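PDB 6AR0: sarcolemmal membrane-associated protein, which acts as an adaptor, its FHA domain forming this chain, in a STRIPAK phosphatase complex that dephosphorylates STK3 and thereby inhibits Hippo signalling. Local coordinates for residues Q83-S86 against E91-P94; V58-D61 against K66-L69; N13-Q18 against F46-L51. All blocks are in the same frame, centred on the assembly; numbering follows the deposited sequence.

Contact 1: Q83-S86 against E91-P94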
# COMPACT_ATOMS: atom_id res chain seq x y z
N GLN A 83 12.41 2.39 1.25
CA GLN A 83 13.19 1.16 1.29
C GLN A 83 12.39 0.04 0.66
O GLN A 83 11.27 -0.26 1.09
CB GLN A 83 13.53 0.79 2.74
CG GLN A 83 14.23 1.90 3.48
CD GLN A 83 15.46 2.37 2.77
OE1 GLN A 83 16.21 1.56 2.21
NE2 GLN A 83 15.66 3.67 2.75
N ARG A 84 12.97 -0.61 -0.35
CA ARG A 84 12.26 -1.61 -1.14
C ARG A 84 12.19 -2.93 -0.38
O ARG A 84 13.19 -3.42 0.15
CB ARG A 84 12.97 -1.82 -2.48
CG ARG A 84 12.20 -2.70 -3.43
CD ARG A 84 12.77 -2.66 -4.83
NE ARG A 84 12.02 -3.54 -5.71
CZ ARG A 84 11.86 -3.34 -7.01
NH1 ARG A 84 12.43 -2.31 -7.62
NH2 ARG A 84 11.11 -4.19 -7.69
N LEU A 85 11.01 -3.54 -0.36
CA LEU A 85 10.81 -4.74 0.45
C LEU A 85 11.39 -5.99 -0.20
O LEU A 85 11.90 -6.86 0.52
CB LEU A 85 9.33 -4.94 0.74
CG LEU A 85 8.64 -3.77 1.42
CD1 LEU A 85 7.29 -4.21 1.97
CD2 LEU A 85 9.50 -3.15 2.52
N SER A 86 11.31 -6.11 -1.53
CA SER A 86 11.82 -7.29 -2.22
C SER A 86 12.20 -6.93 -3.65
O SER A 86 11.73 -5.94 -4.22
CB SER A 86 10.78 -8.41 -2.22
OG SER A 86 9.57 -7.95 -2.80
N GLU A 91 8.91 -12.33 -3.32
CA GLU A 91 8.11 -12.07 -2.13
C GLU A 91 9.01 -11.50 -1.05
O GLU A 91 10.16 -11.91 -0.90
CB GLU A 91 7.47 -13.38 -1.65
CG GLU A 91 6.43 -13.21 -0.55
CD GLU A 91 5.92 -14.55 -0.04
OE1 GLU A 91 6.74 -15.36 0.43
OE2 GLU A 91 4.69 -14.78 -0.11
N SER A 92 8.48 -10.54 -0.29
CA SER A 92 9.20 -10.08 0.89
C SER A 92 8.71 -10.80 2.12
O SER A 92 7.63 -11.40 2.12
CB SER A 92 8.99 -8.57 1.09
OG SER A 92 7.72 -8.26 1.66
N PRO A 93 9.46 -10.76 3.22
CA PRO A 93 8.88 -11.11 4.51
C PRO A 93 7.87 -10.06 4.93
O PRO A 93 7.83 -8.97 4.35
CB PRO A 93 10.09 -11.12 5.45
CG PRO A 93 11.07 -10.24 4.82
CD PRO A 93 10.84 -10.25 3.35
N PRO A 94 7.05 -10.35 5.94
CA PRO A 94 6.24 -9.28 6.54
C PRO A 94 7.15 -8.20 7.09
O PRO A 94 8.12 -8.49 7.77
CB PRO A 94 5.49 -10.01 7.66
CG PRO A 94 5.49 -11.45 7.25
CD PRO A 94 6.82 -11.65 6.59
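Where Leu85 meets Ser92 no ring lies face or edge against a partner; the flat group involved is the carbonyl of Leu85, whose O rests against Ser92 CB at 3.4 Å. The contact joins two parts of one connection in the FHA beta sandwich: the loop that follows strand 83-84 and the residues leading into strand 95-97. No hydrogen bond crosses between them, and the fit depends on small groups. Ser92 CB lies 3.7 Å from Leu85 CB, while Ser86 CB comes within 3.7 Å of Ser92 N; serine suits both places because it allows the backbones to come close. With CG anti to its carbonyl carbon (chi1 -56°), Leu85 packs on Thr78 and Ile80 of strand 78-80. Arg84 NE donates to Ser86 O within the same segment at 2.8 Å, the acceptor lying 17° out of the guanidinium plane. The Ser86 hydroxyl, for its part, bonds to Glu90 O in the intervening loop. Ser92 is buried, and its OG is satisfied twice: it receives the backbone N-H of Asp71 and donates to Pro93 O at 2.8 Å.

Contact 2: V58-D61 against K66-L69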
# COMPACT_ATOMS: atom_id res chain seq x y z
N VAL A 58 -1.64 -6.06 3.23
CA VAL A 58 -1.54 -5.28 4.46
C VAL A 58 -2.49 -5.86 5.50
O VAL A 58 -3.61 -6.26 5.17
CB VAL A 58 -1.80 -3.77 4.20
CG1 VAL A 58 -3.20 -3.50 3.66
CG2 VAL A 58 -1.54 -2.95 5.44
N TRP A 59 -2.04 -5.92 6.75
CA TRP A 59 -2.89 -6.50 7.78
C TRP A 59 -2.52 -5.97 9.16
O TRP A 59 -1.47 -5.37 9.37
CB TRP A 59 -2.83 -8.03 7.78
CG TRP A 59 -1.54 -8.68 8.23
CD1 TRP A 59 -1.25 -9.16 9.47
CD2 TRP A 59 -0.40 -8.97 7.40
NE1 TRP A 59 0.00 -9.72 9.46
CE2 TRP A 59 0.54 -9.63 8.21
CE3 TRP A 59 -0.10 -8.74 6.06
CZ2 TRP A 59 1.76 -10.08 7.71
CZ3 TRP A 59 1.11 -9.19 5.57
CH2 TRP A 59 2.03 -9.85 6.39
N PHE A 60 -3.44 -6.24 10.08
CA PHE A 60 -3.25 -5.99 11.51
C PHE A 60 -3.19 -7.33 12.23
O PHE A 60 -4.04 -8.19 12.02
CB PHE A 60 -4.43 -5.19 12.05
CG PHE A 60 -4.38 -4.95 13.54
CD1 PHE A 60 -3.39 -4.16 14.10
CD2 PHE A 60 -5.34 -5.49 14.38
CE1 PHE A 60 -3.36 -3.94 15.48
CE2 PHE A 60 -5.31 -5.26 15.74
CZ PHE A 60 -4.32 -4.49 16.29
N ASP A 61 -2.16 -7.51 13.04
CA ASP A 61 -1.97 -8.71 13.85
C ASP A 61 -2.63 -8.45 15.19
O ASP A 61 -2.09 -7.73 16.03
CB ASP A 61 -0.48 -8.98 14.00
CG ASP A 61 -0.19 -10.26 14.74
OD1 ASP A 61 -1.04 -10.69 15.54
OD2 ASP A 61 0.92 -10.80 14.53
N LYS A 66 0.48 -5.15 16.12
CA LYS A 66 1.36 -4.66 15.08
C LYS A 66 0.69 -4.75 13.72
O LYS A 66 -0.13 -5.64 13.46
CB LYS A 66 2.66 -5.48 15.05
CG LYS A 66 3.61 -5.31 16.25
CD LYS A 66 4.93 -6.11 16.07
CE LYS A 66 5.93 -5.82 17.19
NZ LYS A 66 6.45 -4.43 17.10
N PHE A 67 1.06 -3.83 12.84
CA PHE A 67 0.59 -3.78 11.47
C PHE A 67 1.74 -4.17 10.55
O PHE A 67 2.90 -3.82 10.80
CB PHE A 67 0.15 -2.36 11.11
CG PHE A 67 -1.06 -1.87 11.85
CD1 PHE A 67 -2.31 -1.86 11.25
CD2 PHE A 67 -0.96 -1.40 13.15
CE1 PHE A 67 -3.42 -1.38 11.94
CE2 PHE A 67 -2.07 -0.93 13.84
CZ PHE A 67 -3.28 -0.91 13.22
N TYR A 68 1.40 -4.83 9.44
CA TYR A 68 2.41 -5.32 8.52
C TYR A 68 2.03 -5.07 7.07
O TYR A 68 0.85 -5.04 6.70
CB TYR A 68 2.61 -6.82 8.66
CG TYR A 68 3.20 -7.21 9.98
CD1 TYR A 68 4.57 -7.22 10.16
CD2 TYR A 68 2.39 -7.53 11.05
CE1 TYR A 68 5.14 -7.57 11.36
CE2 TYR A 68 2.94 -7.89 12.28
CZ TYR A 68 4.32 -7.90 12.42
OH TYR A 68 4.91 -8.25 13.61
N LEU A 69 3.07 -4.96 6.25
CA LEU A 69 2.98 -4.89 4.80
C LEU A 69 3.92 -5.94 4.22
O LEU A 69 5.05 -6.11 4.69
CB LEU A 69 3.40 -3.49 4.35
CG LEU A 69 3.37 -3.16 2.86
CD1 LEU A 69 1.96 -3.27 2.31
CD2 LEU A 69 3.92 -1.76 2.62
O HOH W 1 3.27 -9.56 15.28
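Val58 to Asp61 run antiparallel to Lys66 to Leu69, the strand directions 157° apart and the axes approaching to 4.8 Å, with Trp59 and Tyr68 as a hydrogen-bonded pair: Trp59 N gives to Tyr68 O at 3.0 Å and Tyr68 N to Trp59 O at 2.9 Å. On the face these two share, the indole folds back over its partner and also touches Pro94. Trp59 CG stands between its own backbone N and carbonyl carbon (chi1 70°), which swings the six-membered ring above Tyr68 CB, 3.6 Å from that ring's centroid in a CH-pi contact. The phenol ring slides past the five-membered ring, nearly parallel at 25° but barely overlapping it. An alanine in place of Trp59 would probably uncover Tyr68 CB and Pro94 and leave the phenol freer to turn. Farther along, Asp61 OD1 takes the backbone N-H of Lys63, while a water links Asp61 OD2 (2.8 Å) to Tyr68 OH (2.7 Å); polar ends suit these partly exposed positions. On the other face, Val58, Phe60, Phe67 and Leu69 are buried. Phe60 CD1 sits over the centre of the Phe67 ring, 3.4 Å from Phe67 CZ, yet the rings meet obliquely, as neither stack nor edge-to-face. Val58 and Leu69 pack with Ile97, branched residues filling the interior. Such two-faced pairing is characteristic of a beta hairpin within a sandwich, here that of the FHA domain.

Contact 3: N13-Q18 against F46-L51; sequences NSHPFQ and FDCKVL
Phe17 and Phe46 form a T-shaped pair: the edge of Phe46 points at the face of Phe17, the planes 75° apart and the centroids 5.0 Å from each other. Phe46 CE1 makes the closest approach, 3.7 Å from Phe17 CD2, and lies toward the rim of the Phe17 ring rather than over its middle. Phenylalanine suits both positions, since one ring offers its C-H edge to the pi face of the other. His15 approaches in a different manner. Its CG is anti to the backbone N (chi1 -174°), which carries the imidazole across to Asp47 and Cys48. NE2 uses its N-H on Asp47 O at 3.0 Å, in the plane of the ring but strongly bent (124°), a weak bond. Cys48 lies obliquely to the same ring, with Cys48 CB 3.6 Å from His15 CD2 and the sulfur farther off. These two loops, one joining strands 5-10 and 20-23, the other leading from strand 44-46 to strand 56-61, belong to the FHA beta sandwich; the second begins a type I turn at Cys48, and Arg32 NH1 holds Leu51 O at its far end. A water bridges the backbones, donating to Pro16 O at 2.8 Å and to Asp47 O at 2.9 Å, so that Asp47 O has two donors. Ser14 OG, at the edge of the Phe17 ring and in its plane, donates to His15 O at 2.7 Å and receives Val122 N.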
# COMPACT_ATOMS: atom_id res chain seq x y z
N ASN A 13 3.65 13.54 -4.86
CA ASN A 13 4.34 12.91 -5.98
C ASN A 13 3.69 11.61 -6.41
O ASN A 13 4.31 10.83 -7.15
CB ASN A 13 5.83 12.73 -5.66
CG ASN A 13 6.08 11.93 -4.39
OD1 ASN A 13 5.22 11.84 -3.52
ND2 ASN A 13 7.26 11.34 -4.28
N SER A 14 2.45 11.37 -5.99
CA SER A 14 1.74 10.16 -6.34
C SER A 14 0.90 10.34 -7.59
O SER A 14 0.36 11.42 -7.86
CB SER A 14 0.78 9.81 -5.21
OG SER A 14 0.15 8.57 -5.40
N HIS A 15 0.76 9.26 -8.34
CA HIS A 15 -0.37 9.14 -9.23
C HIS A 15 -1.65 9.38 -8.43
O HIS A 15 -1.76 8.90 -7.29
CB HIS A 15 -0.32 7.72 -9.79
CG HIS A 15 -1.32 7.43 -10.84
ND1 HIS A 15 -1.27 7.96 -12.11
CD2 HIS A 15 -2.37 6.57 -10.83
CE1 HIS A 15 -2.27 7.47 -12.82
NE2 HIS A 15 -2.95 6.63 -12.07
N PRO A 16 -2.62 10.12 -8.94
CA PRO A 16 -3.74 10.53 -8.08
C PRO A 16 -4.61 9.37 -7.63
O PRO A 16 -4.91 8.45 -8.39
CB PRO A 16 -4.54 11.48 -8.98
CG PRO A 16 -3.48 12.04 -9.88
CD PRO A 16 -2.62 10.87 -10.21
N PHE A 17 -5.04 9.44 -6.37
CA PHE A 17 -6.07 8.56 -5.84
C PHE A 17 -6.80 9.29 -4.73
O PHE A 17 -6.26 10.24 -4.15
CB PHE A 17 -5.52 7.20 -5.35
CG PHE A 17 -4.64 7.28 -4.13
CD1 PHE A 17 -3.27 7.47 -4.24
CD2 PHE A 17 -5.19 7.14 -2.86
CE1 PHE A 17 -2.46 7.50 -3.12
CE2 PHE A 17 -4.38 7.17 -1.74
CZ PHE A 17 -3.02 7.35 -1.87
N GLN A 18 -8.02 8.85 -4.44
CA GLN A 18 -8.80 9.43 -3.36
C GLN A 18 -8.55 8.67 -2.06
O GLN A 18 -8.36 7.45 -2.06
CB GLN A 18 -10.29 9.44 -3.70
CG GLN A 18 -10.62 10.22 -4.97
CD GLN A 18 -10.14 11.66 -4.91
OE1 GLN A 18 -10.47 12.41 -3.99
NE2 GLN A 18 -9.35 12.07 -5.91
N PHE A 46 -5.98 0.20 -6.78
CA PHE A 46 -5.65 1.48 -7.41
C PHE A 46 -5.65 1.37 -8.93
O PHE A 46 -5.09 0.42 -9.50
CB PHE A 46 -4.28 1.99 -6.95
CG PHE A 46 -4.18 2.21 -5.47
CD1 PHE A 46 -4.63 3.39 -4.88
CD2 PHE A 46 -3.67 1.22 -4.64
CE1 PHE A 46 -4.56 3.57 -3.52
CE2 PHE A 46 -3.61 1.41 -3.28
CZ PHE A 46 -4.05 2.59 -2.72
N ASP A 47 -6.27 2.34 -9.57
CA ASP A 47 -6.16 2.50 -11.02
C ASP A 47 -4.82 3.16 -11.26
O ASP A 47 -4.68 4.39 -11.15
CB ASP A 47 -7.33 3.34 -11.51
CG ASP A 47 -7.30 3.56 -12.99
OD1 ASP A 47 -6.41 2.99 -13.67
OD2 ASP A 47 -8.19 4.29 -13.47
N CYS A 48 -3.80 2.34 -11.52
CA CYS A 48 -2.42 2.79 -11.67
C CYS A 48 -1.67 1.72 -12.43
O CYS A 48 -1.63 0.56 -12.00
CB CYS A 48 -1.78 3.01 -10.29
SG CYS A 48 -0.05 3.53 -10.33
N LYS A 49 -1.07 2.11 -13.56
CA LYS A 49 -0.53 1.15 -14.51
C LYS A 49 0.59 0.31 -13.91
O LYS A 49 0.77 -0.85 -14.30
CB LYS A 49 -0.01 1.90 -15.73
CG LYS A 49 0.38 1.01 -16.88
CD LYS A 49 0.85 1.78 -18.09
CE LYS A 49 1.23 0.84 -19.21
NZ LYS A 49 1.91 1.57 -20.30
N VAL A 50 1.40 0.91 -13.04
CA VAL A 50 2.65 0.28 -12.61
C VAL A 50 2.45 -0.73 -11.49
O VAL A 50 3.43 -1.40 -11.11
CB VAL A 50 3.72 1.33 -12.28
CG1 VAL A 50 3.95 2.29 -13.45
CG2 VAL A 50 3.35 2.11 -11.04
N LEU A 51 1.24 -0.89 -10.97
CA LEU A 51 0.98 -1.90 -9.94
C LEU A 51 0.70 -3.25 -10.57
O LEU A 51 0.12 -3.35 -11.65
CB LEU A 51 -0.23 -1.54 -9.07
CG LEU A 51 0.12 -0.69 -7.83
CD1 LEU A 51 0.62 0.71 -8.20
CD2 LEU A 51 -1.06 -0.59 -6.90
O HOH W 2 -5.08 5.63 -8.58

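Overall arrangement
All three contacts are partly buried, but contact 2 alone is a strand pairing, with one face in the sandwich interior; contacts 1 and 3 join connecting segments. Contacts 1 and 2 are neighbours: Pro94 CB packs on Trp59 CH2 at 3.7 Å, so Pro94 lies against the Trp59-Tyr68 face of the hairpin, and Leu85 CD1 nears Leu69 O. Contact 3 touches neither of the others and sits across the chain's centre from contact 2, their centres about 22 Å apart. Chemistry follows place: backbone bonds and aromatic pairs in contact 2, van der Waals packing of serine and leucine CB atoms against backbone in contact 1, and one aromatic pair with a weak bond and a water in contact 3.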